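Local coordinates for protein aminopeptidase YwaD (Bacillus subtilis, PDB 6HC6) that removes N-terminal residues from peptides, among them arginine, lysine and leucine, using two zinc ions per subunit, at residues L125-Y130 with G146-I151; S227-G232 with I289-E294; L296-S301 with D372-H377. One frame throughout, in Å; residues are numbered along the deposited sequence.

Contact 1: L125-Y130 with G146-I151; sequences LTAPLY and GKIALI
Pro128 and Tyr130 meet Ile148 through their backbones, and three short hydrogen bonds join the strands. Ile148 N donates to Pro128 O at 2.8 Å, while Ile148 O accepts Tyr130 N at 2.8 Å, so Ile148 spans the two neighbours of Leu129. Tyr130 O then takes Leu150 N at 2.8 Å in an almost straight bond, 179° at the hydrogen. This is the alternating pattern of a parallel pair, with Leu129 beside Ile148 and Tyr130 beside Ala149. Over these short segments the strand directions differ by 29°.

Leu129 and Ile148 lie on one face of the sheet, where Leu129 CD2 approaches Ile148 CB at 4.2 Å. Ile148 CG1, anti to its own carbonyl carbon (chi1 -58°), reaches back along the partner strand to Ala127 CB at 3.8 Å. Tyr130 and Ala149 occupy the other face. Just ahead of the strand, Lys147 lays its aliphatic chain alongside Pro128, with Lys147 CD 3.9 Å from Pro128 CB, and Lys147 CB rests 3.8 Å from Tyr130 CB.

Further out, residues of the connection between the strands receive the polar ends. Lys147 NZ bonds to Asp143 O. The phenol of Tyr130 leads away from strand 148-152, and its OH bonds to Asp139 O and Thr141 N. Strand 125-131 pairs along its other edge with strand 214-222, antiparallel, and Ile148 packs on Ile174 of strand 172-176. Two adjacent parallel strands, joined by a connection without a helix, belong to the mixed sheet of the PA domain region.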
loop_
_atom_site.group_PDB
_atom_site.type_symbol
_atom_site.label_atom_id
_atom_site.label_comp_id
_atom_site.label_asym_id
_atom_site.label_seq_id
_atom_site.Cartn_x
_atom_site.Cartn_y
_atom_site.Cartn_z
ATOM N N LEU A 125 1.500 19.130 -23.857
ATOM C CA LEU A 125 0.261 19.898 -23.853
ATOM C C LEU A 125 0.538 21.278 -23.257
ATOM O O LEU A 125 0.854 21.392 -22.069
ATOM C CB LEU A 125 -0.811 19.164 -23.051
ATOM C CG LEU A 125 -2.019 20.016 -22.657
ATOM C CD1 LEU A 125 -2.811 20.364 -23.887
ATOM C CD2 LEU A 125 -2.879 19.279 -21.631
ATOM N N THR A 126 0.422 22.321 -24.074
ATOM C CA THR A 126 0.537 23.697 -23.613
ATOM C C THR A 126 -0.833 24.352 -23.702
ATOM O O THR A 126 -1.492 24.273 -24.742
ATOM C CB THR A 126 1.550 24.489 -24.447
ATOM O OG1 THR A 126 2.842 23.886 -24.329
ATOM C CG2 THR A 126 1.633 25.917 -23.961
ATOM N N ALA A 127 -1.265 24.981 -22.616
ATOM C CA ALA A 127 -2.568 25.628 -22.583
ATOM C C ALA A 127 -2.554 26.665 -21.474
ATOM O O ALA A 127 -1.738 26.574 -20.544
ATOM C CB ALA A 127 -3.694 24.601 -22.356
ATOM N N PRO A 128 -3.440 27.659 -21.537
ATOM C CA PRO A 128 -3.535 28.618 -20.434
ATOM C C PRO A 128 -3.911 27.912 -19.142
ATOM O O PRO A 128 -4.505 26.834 -19.145
ATOM C CB PRO A 128 -4.642 29.579 -20.885
ATOM C CG PRO A 128 -4.736 29.401 -22.377
ATOM C CD PRO A 128 -4.408 27.955 -22.611
ATOM N N LEU A 129 -3.551 28.535 -18.023
ATOM C CA LEU A 129 -3.936 28.036 -16.709
ATOM C C LEU A 129 -5.250 28.669 -16.261
ATOM O O LEU A 129 -5.491 29.859 -16.488
ATOM C CB LEU A 129 -2.838 28.341 -15.693
ATOM C CG LEU A 129 -1.555 27.523 -15.840
ATOM C CD1 LEU A 129 -0.400 28.251 -15.181
ATOM C CD2 LEU A 129 -1.738 26.141 -15.230
ATOM N N TYR A 130 -6.102 27.870 -15.622
ATOM C CA TYR A 130 -7.359 28.358 -15.065
ATOM C C TYR A 130 -7.381 28.047 -13.575
ATOM O O TYR A 130 -7.326 26.879 -13.190
ATOM C CB TYR A 130 -8.567 27.725 -15.767
ATOM C CG TYR A 130 -9.893 28.084 -15.116
ATOM C CD1 TYR A 130 -10.576 29.241 -15.473
ATOM C CD2 TYR A 130 -10.449 27.271 -14.130
ATOM C CE1 TYR A 130 -11.777 29.575 -14.871
ATOM C CE2 TYR A 130 -11.648 27.604 -13.522
ATOM C CZ TYR A 130 -12.304 28.755 -13.900
ATOM O OH TYR A 130 -13.495 29.085 -13.300
ATOM N N GLY A 146 -10.852 24.393 -22.424
ATOM C CA GLY A 146 -9.598 24.493 -23.145
ATOM C C GLY A 146 -8.387 24.880 -22.320
ATOM O O GLY A 146 -7.316 25.097 -22.893
ATOM N N LYS A 147 -8.510 24.968 -20.998
ATOM C CA LYS A 147 -7.414 25.418 -20.151
ATOM C C LYS A 147 -6.997 24.309 -19.193
ATOM O O LYS A 147 -7.741 23.352 -18.956
ATOM C CB LYS A 147 -7.808 26.674 -19.369
ATOM C CG LYS A 147 -8.218 27.830 -20.283
ATOM C CD LYS A 147 -8.272 29.146 -19.526
ATOM C CE LYS A 147 -8.598 30.311 -20.466
ATOM N NZ LYS A 147 -9.932 30.147 -21.119
ATOM N N ILE A 148 -5.787 24.428 -18.653
ATOM C CA ILE A 148 -5.348 23.493 -17.620
ATOM C C ILE A 148 -5.871 23.993 -16.285
ATOM O O ILE A 148 -5.532 25.099 -15.852
ATOM C CB ILE A 148 -3.822 23.343 -17.596
ATOM C CG1 ILE A 148 -3.309 22.881 -18.956
ATOM C CG2 ILE A 148 -3.410 22.346 -16.512
ATOM C CD1 ILE A 148 -1.806 23.094 -19.153
ATOM N N ALA A 149 -6.704 23.179 -15.636
ATOM C CA ALA A 149 -7.299 23.545 -14.358
ATOM C C ALA A 149 -6.270 23.381 -13.252
ATOM O O ALA A 149 -5.711 22.295 -13.072
ATOM C CB ALA A 149 -8.531 22.689 -14.075
ATOM N N LEU A 150 -6.025 24.453 -12.512
ATOM C CA LEU A 150 -5.130 24.429 -11.360
ATOM C C LEU A 150 -5.996 24.434 -10.105
ATOM O O LEU A 150 -6.719 25.401 -9.847
ATOM C CB LEU A 150 -4.179 25.627 -11.398
ATOM C CG LEU A 150 -3.179 25.770 -10.254
ATOM C CD1 LEU A 150 -2.170 24.619 -10.229
ATOM C CD2 LEU A 150 -2.460 27.105 -10.396
ATOM N N ILE A 151 -5.925 23.353 -9.335
ATOM C CA ILE A 151 -6.836 23.089 -8.231
ATOM C C ILE A 151 -6.014 22.873 -6.974
ATOM O O ILE A 151 -5.068 22.079 -6.974
ATOM C CB ILE A 151 -7.711 21.853 -8.512
ATOM C CG1 ILE A 151 -8.341 21.947 -9.907
ATOM C CG2 ILE A 151 -8.786 21.698 -7.439
ATOM C CD1 ILE A 151 -9.204 20.751 -10.271
#

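Contact 2: S227-G232 with I289-E294; sequences SQNIIG and IAFGAE
Asn229 sets its amide against the rim of the Phe291 ring: Asn229 CG lies in the ring plane, 3.8 Å from Phe291 CD1, and the two planes stand 88° apart. With CG anti to the carbonyl carbon (chi1 -57°), Asn229 OD1 comes within 3.0 Å of Gly292 N and accepts its hydrogen in the carbonyl plane. A side chain takes up the backbone N-H just where strand 285-291 ends. A CB on Gly292 would collide with Gln228 O and with Ser227 OG, which is itself bonded to Glu69. Ile230 and Ala290 form an antiparallel hydrogen-bonded pair, Ile230 N to Ala290 O and Ala290 N to Ile230 O both measuring 2.9 Å. Ile231 and Ile289 follow as a non-hydrogen-bonded pair, side by side, with Ile231 CG1 4.0 Å from Ile289 CG2. That same methyl lies 3.5 Å above the Phe291 ring, toward its rim.

Strand 226-234 runs between strands 86-93 and 285-291, antiparallel to both, and strand 244-250 comes next. Tyr304 of helix 299-306 packs on Asn229, Ile231 and Ile289, whereas Tyr251 touches Ile230 and Ala290. Asn229 ND2 bonds to Gly300 O of that helix and to Gln90 OE1 of strand 86-93.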
loop_
_atom_site.group_PDB
_atom_site.type_symbol
_atom_site.label_atom_id
_atom_site.label_comp_id
_atom_site.label_asym_id
_atom_site.label_seq_id
_atom_site.Cartn_x
_atom_site.Cartn_y
_atom_site.Cartn_z
ATOM N N SER A 227 2.687 -6.767 -12.430
ATOM C CA SER A 227 3.266 -6.971 -11.113
ATOM C C SER A 227 3.146 -8.447 -10.773
ATOM O O SER A 227 2.785 -9.253 -11.636
ATOM C CB SER A 227 2.576 -6.100 -10.071
ATOM O OG SER A 227 3.219 -6.222 -8.805
ATOM N N GLN A 228 3.447 -8.825 -9.534
ATOM C CA GLN A 228 3.356 -10.235 -9.204
ATOM C C GLN A 228 3.219 -10.396 -7.702
ATOM O O GLN A 228 3.609 -9.523 -6.919
ATOM C CB GLN A 228 4.566 -11.025 -9.714
ATOM C CG GLN A 228 5.915 -10.439 -9.322
ATOM C CD GLN A 228 6.228 -9.162 -10.076
ATOM O OE1 GLN A 228 6.034 -9.078 -11.290
ATOM N NE2 GLN A 228 6.670 -8.139 -9.350
ATOM N N ASN A 229 2.643 -11.527 -7.321
ATOM C CA ASN A 229 2.572 -11.960 -5.938
ATOM C C ASN A 229 3.505 -13.149 -5.780
ATOM O O ASN A 229 3.715 -13.917 -6.725
ATOM C CB ASN A 229 1.147 -12.377 -5.549
ATOM C CG ASN A 229 0.134 -11.276 -5.772
ATOM O OD1 ASN A 229 0.409 -10.112 -5.500
ATOM N ND2 ASN A 229 -1.043 -11.636 -6.265
ATOM N N ILE A 230 4.078 -13.285 -4.595
ATOM C CA ILE A 230 4.959 -14.409 -4.284
ATOM C C ILE A 230 4.298 -15.203 -3.174
ATOM O O ILE A 230 4.083 -14.679 -2.074
ATOM C CB ILE A 230 6.365 -13.944 -3.883
ATOM C CG1 ILE A 230 6.955 -13.057 -4.981
ATOM C CG2 ILE A 230 7.279 -15.152 -3.659
ATOM C CD1 ILE A 230 6.793 -11.602 -4.725
ATOM N N ILE A 231 3.967 -16.457 -3.465
ATOM C CA ILE A 231 3.176 -17.285 -2.573
ATOM C C ILE A 231 4.031 -18.462 -2.140
ATOM O O ILE A 231 4.429 -19.276 -2.978
ATOM C CB ILE A 231 1.891 -17.775 -3.254
ATOM C CG1 ILE A 231 1.119 -16.586 -3.852
ATOM C CG2 ILE A 231 1.065 -18.577 -2.258
ATOM C CD1 ILE A 231 0.321 -16.975 -5.097
ATOM N N GLY A 232 4.293 -18.560 -0.843
ATOM C CA GLY A 232 4.997 -19.708 -0.293
ATOM C C GLY A 232 4.103 -20.492 0.641
ATOM O O GLY A 232 3.603 -19.945 1.626
ATOM N N ILE A 289 2.241 -14.819 1.845
ATOM C CA ILE A 289 2.133 -14.130 0.569
ATOM C C ILE A 289 2.744 -12.748 0.680
ATOM O O ILE A 289 2.408 -11.980 1.592
ATOM C CB ILE A 289 0.680 -14.023 0.086
ATOM C CG1 ILE A 289 -0.002 -15.380 0.221
ATOM C CG2 ILE A 289 0.696 -13.508 -1.338
ATOM C CD1 ILE A 289 -1.374 -15.425 -0.387
ATOM N N ALA A 290 3.616 -12.432 -0.270
ATOM C CA ALA A 290 4.074 -11.076 -0.525
ATOM C C ALA A 290 3.271 -10.541 -1.713
ATOM O O ALA A 290 3.407 -11.042 -2.836
ATOM C CB ALA A 290 5.580 -11.062 -0.800
ATOM N N PHE A 291 2.419 -9.540 -1.459
ATOM C CA PHE A 291 1.533 -8.995 -2.477
ATOM C C PHE A 291 2.217 -7.866 -3.228
ATOM O O PHE A 291 2.759 -6.953 -2.611
ATOM C CB PHE A 291 0.248 -8.451 -1.851
ATOM C CG PHE A 291 -0.715 -9.516 -1.414
ATOM C CD1 PHE A 291 -1.192 -10.457 -2.316
ATOM C CD2 PHE A 291 -1.163 -9.550 -0.106
ATOM C CE1 PHE A 291 -2.078 -11.448 -1.897
ATOM C CE2 PHE A 291 -2.056 -10.521 0.308
ATOM C CZ PHE A 291 -2.511 -11.470 -0.589
ATOM N N GLY A 292 2.140 -7.891 -4.555
ATOM C CA GLY A 292 2.620 -6.757 -5.318
ATOM C C GLY A 292 1.539 -5.706 -5.501
ATOM O O GLY A 292 0.363 -5.957 -5.280
ATOM N N ALA A 293 1.960 -4.502 -5.889
ATOM C CA ALA A 293 1.038 -3.469 -6.387
ATOM C C ALA A 293 -0.076 -3.122 -5.396
ATOM O O ALA A 293 -1.188 -2.767 -5.791
ATOM C CB ALA A 293 0.421 -3.875 -7.733
ATOM N N GLU A 294 0.199 -3.184 -4.099
ATOM C CA GLU A 294 -0.813 -2.734 -3.140
ATOM C C GLU A 294 -1.052 -1.228 -3.209
ATOM O O GLU A 294 -2.166 -0.763 -2.938
ATOM C CB GLU A 294 -0.384 -3.115 -1.728
ATOM C CG GLU A 294 -1.393 -2.795 -0.616
ATOM C CD GLU A 294 -1.353 -1.360 -0.130
ATOM O OE1 GLU A 294 -2.371 -0.910 0.443
ATOM O OE2 GLU A 294 -0.333 -0.672 -0.346
#

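Contact 3: L296-S301 with D372-H377; sequences LGLLGS and DHVPFH
Ser301 and Asp372 join the N-terminal part of helix 299-306 to the segment leading into helix 373-378, in the M28 zinc peptidase fold. The tight part combines one short polar bond with apolar packing. Ser301 OG donates to Asp372 OD2 at 2.6 Å, meeting the anti side of the carboxylate, 20° out of its plane. The hydroxyl takes the crowded position between backbone N and carbonyl carbon (chi1 55°), which turns it to the acid and against Pro375, whose CG is 3.4 Å from Ser301 OG. Leu298, at the N-cap position of its helix, rests CD1 against the adjoining Val374 CB (3.7 Å) and Pro375 CD (3.8 Å).

The nearest side-chain atoms of Asp372 and His250, a zinc ligand, are about 3 Å apart, so this acid sits in the second shell of the metal site, with Phe291 packed against it. An alanine in place of Asp372 would probably leave Ser301 OG and the bridging water without their shared acceptor and open a gap beside His250.

The looser part is Leu298 CD2, 4.0 Å from Asp372 OD2. Beside the direct bond, a water accepts Ser301 N at 3.0 Å and donates to Asp372 OD2 at 2.6 Å, giving that oxygen a second bond.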
loop_
_atom_site.group_PDB
_atom_site.type_symbol
_atom_site.label_atom_id
_atom_site.label_comp_id
_atom_site.label_asym_id
_atom_site.label_seq_id
_atom_site.Cartn_x
_atom_site.Cartn_y
_atom_site.Cartn_z
ATOM N N LEU A 296 -1.317 0.760 -5.550
ATOM C CA LEU A 296 -2.197 1.168 -6.630
ATOM C C LEU A 296 -3.650 0.828 -6.354
ATOM O O LEU A 296 -4.497 1.049 -7.226
ATOM C CB LEU A 296 -1.758 0.509 -7.937
ATOM C CG LEU A 296 -0.389 0.929 -8.460
ATOM C CD1 LEU A 296 -0.142 0.200 -9.778
ATOM C CD2 LEU A 296 -0.397 2.439 -8.702
ATOM N N GLY A 297 -3.955 0.272 -5.183
ATOM C CA GLY A 297 -5.328 -0.067 -4.864
ATOM C C GLY A 297 -5.526 -1.556 -4.628
ATOM O O GLY A 297 -6.510 -2.136 -5.097
ATOM N N LEU A 298 -4.599 -2.183 -3.901
ATOM C CA LEU A 298 -4.736 -3.584 -3.512
ATOM C C LEU A 298 -4.759 -4.499 -4.731
ATOM O O LEU A 298 -5.479 -5.490 -4.758
ATOM C CB LEU A 298 -6.002 -3.811 -2.669
ATOM C CG LEU A 298 -6.314 -2.750 -1.619
ATOM C CD1 LEU A 298 -7.519 -3.162 -0.759
ATOM C CD2 LEU A 298 -5.061 -2.510 -0.749
ATOM N N LEU A 299 -3.976 -4.164 -5.760
ATOM C CA LEU A 299 -4.150 -4.888 -7.021
ATOM C C LEU A 299 -3.700 -6.338 -6.913
ATOM O O LEU A 299 -4.302 -7.222 -7.542
ATOM C CB LEU A 299 -3.395 -4.190 -8.147
ATOM C CG LEU A 299 -3.910 -2.782 -8.451
ATOM C CD1 LEU A 299 -3.249 -2.258 -9.722
ATOM C CD2 LEU A 299 -5.434 -2.760 -8.580
ATOM N N GLY A 300 -2.655 -6.604 -6.141
ATOM C CA GLY A 300 -2.158 -7.963 -6.017
ATOM C C GLY A 300 -3.045 -8.832 -5.155
ATOM O O GLY A 300 -3.338 -9.972 -5.522
ATOM N N SER A 301 -3.480 -8.315 -3.999
ATOM C CA SER A 301 -4.377 -9.118 -3.169
ATOM C C SER A 301 -5.745 -9.285 -3.826
ATOM O O SER A 301 -6.363 -10.354 -3.709
ATOM C CB SER A 301 -4.500 -8.497 -1.772
ATOM O OG SER A 301 -4.901 -7.149 -1.865
ATOM N N ASP A 372 -4.103 -5.089 2.380
ATOM C CA ASP A 372 -4.425 -6.308 1.657
ATOM C C ASP A 372 -5.354 -7.248 2.414
ATOM O O ASP A 372 -5.773 -8.257 1.847
ATOM C CB ASP A 372 -3.125 -7.021 1.284
ATOM C CG ASP A 372 -2.329 -6.241 0.260
ATOM O OD1 ASP A 372 -1.154 -5.962 0.542
ATOM O OD2 ASP A 372 -2.875 -5.912 -0.828
ATOM N N HIS A 373 -5.709 -6.943 3.660
ATOM C CA HIS A 373 -6.751 -7.723 4.310
ATOM C C HIS A 373 -8.117 -7.470 3.691
ATOM O O HIS A 373 -9.036 -8.263 3.905
ATOM C CB HIS A 373 -6.808 -7.391 5.800
ATOM C CG HIS A 373 -7.155 -5.963 6.085
ATOM N ND1 HIS A 373 -6.411 -4.903 5.607
ATOM C CD2 HIS A 373 -8.162 -5.418 6.809
ATOM C CE1 HIS A 373 -6.948 -3.769 6.022
ATOM N NE2 HIS A 373 -8.015 -4.054 6.749
ATOM N N VAL A 374 -8.274 -6.392 2.931
ATOM C CA VAL A 374 -9.610 -5.970 2.519
ATOM C C VAL A 374 -10.190 -6.958 1.511
ATOM O O VAL A 374 -11.354 -7.338 1.658
ATOM C CB VAL A 374 -9.604 -4.533 1.968
ATOM C CG1 VAL A 374 -10.945 -4.202 1.313
ATOM C CG2 VAL A 374 -9.308 -3.540 3.091
ATOM N N PRO A 375 -9.462 -7.392 0.472
ATOM C CA PRO A 375 -10.059 -8.392 -0.435
ATOM C C PRO A 375 -10.442 -9.685 0.264
ATOM O O PRO A 375 -11.428 -10.328 -0.129
ATOM C CB PRO A 375 -8.954 -8.613 -1.480
ATOM C CG PRO A 375 -8.227 -7.329 -1.504
ATOM C CD PRO A 375 -8.206 -6.859 -0.076
ATOM N N PHE A 376 -9.686 -10.097 1.283
ATOM C CA PHE A 376 -10.076 -11.278 2.049
ATOM C C PHE A 376 -11.397 -11.038 2.759
ATOM O O PHE A 376 -12.303 -11.876 2.711
ATOM C CB PHE A 376 -8.978 -11.640 3.050
ATOM C CG PHE A 376 -7.770 -12.250 2.410
ATOM C CD1 PHE A 376 -7.718 -13.620 2.162
ATOM C CD2 PHE A 376 -6.707 -11.453 2.016
ATOM C CE1 PHE A 376 -6.612 -14.188 1.563
ATOM C CE2 PHE A 376 -5.592 -12.013 1.404
ATOM C CZ PHE A 376 -5.542 -13.393 1.185
ATOM N N HIS A 377 -11.528 -9.876 3.410
ATOM C CA HIS A 377 -12.770 -9.545 4.104
ATOM C C HIS A 377 -13.947 -9.505 3.137
ATOM O O HIS A 377 -15.040 -9.993 3.455
ATOM C CB HIS A 377 -12.620 -8.200 4.819
ATOM C CG HIS A 377 -13.817 -7.815 5.632
ATOM N ND1 HIS A 377 -13.839 -7.912 7.007
ATOM C CD2 HIS A 377 -15.035 -7.351 5.267
ATOM C CE1 HIS A 377 -15.022 -7.523 7.454
ATOM N NE2 HIS A 377 -15.763 -7.172 6.419
HETATM O O HOH W 1 -1.939 -5.818 -3.290
#

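Contacts 2 and 3 belong to the buried core of the M28 peptidase part, their centres 11 Å apart, while contact 1 lies in the PA domain, only partly buried, its centre about 39 Å and 35 Å from theirs. Strand 285-291 of contact 2 is followed in the chain by helix 299-306 of contact 3, and Ala293 O probably accepts Leu299 N at 3.1 Å. Contacts 1 and 2 are both strand pairs, parallel in one and antiparallel in the other, and contact 2 adds a side-chain amide to its backbone bonds. Contact 3 joins two helical segments through a hydroxyl, a carboxylate and a water, along with apolar packing of a leucine on a valine and a proline, next to the zinc site from which contact 1 is remote.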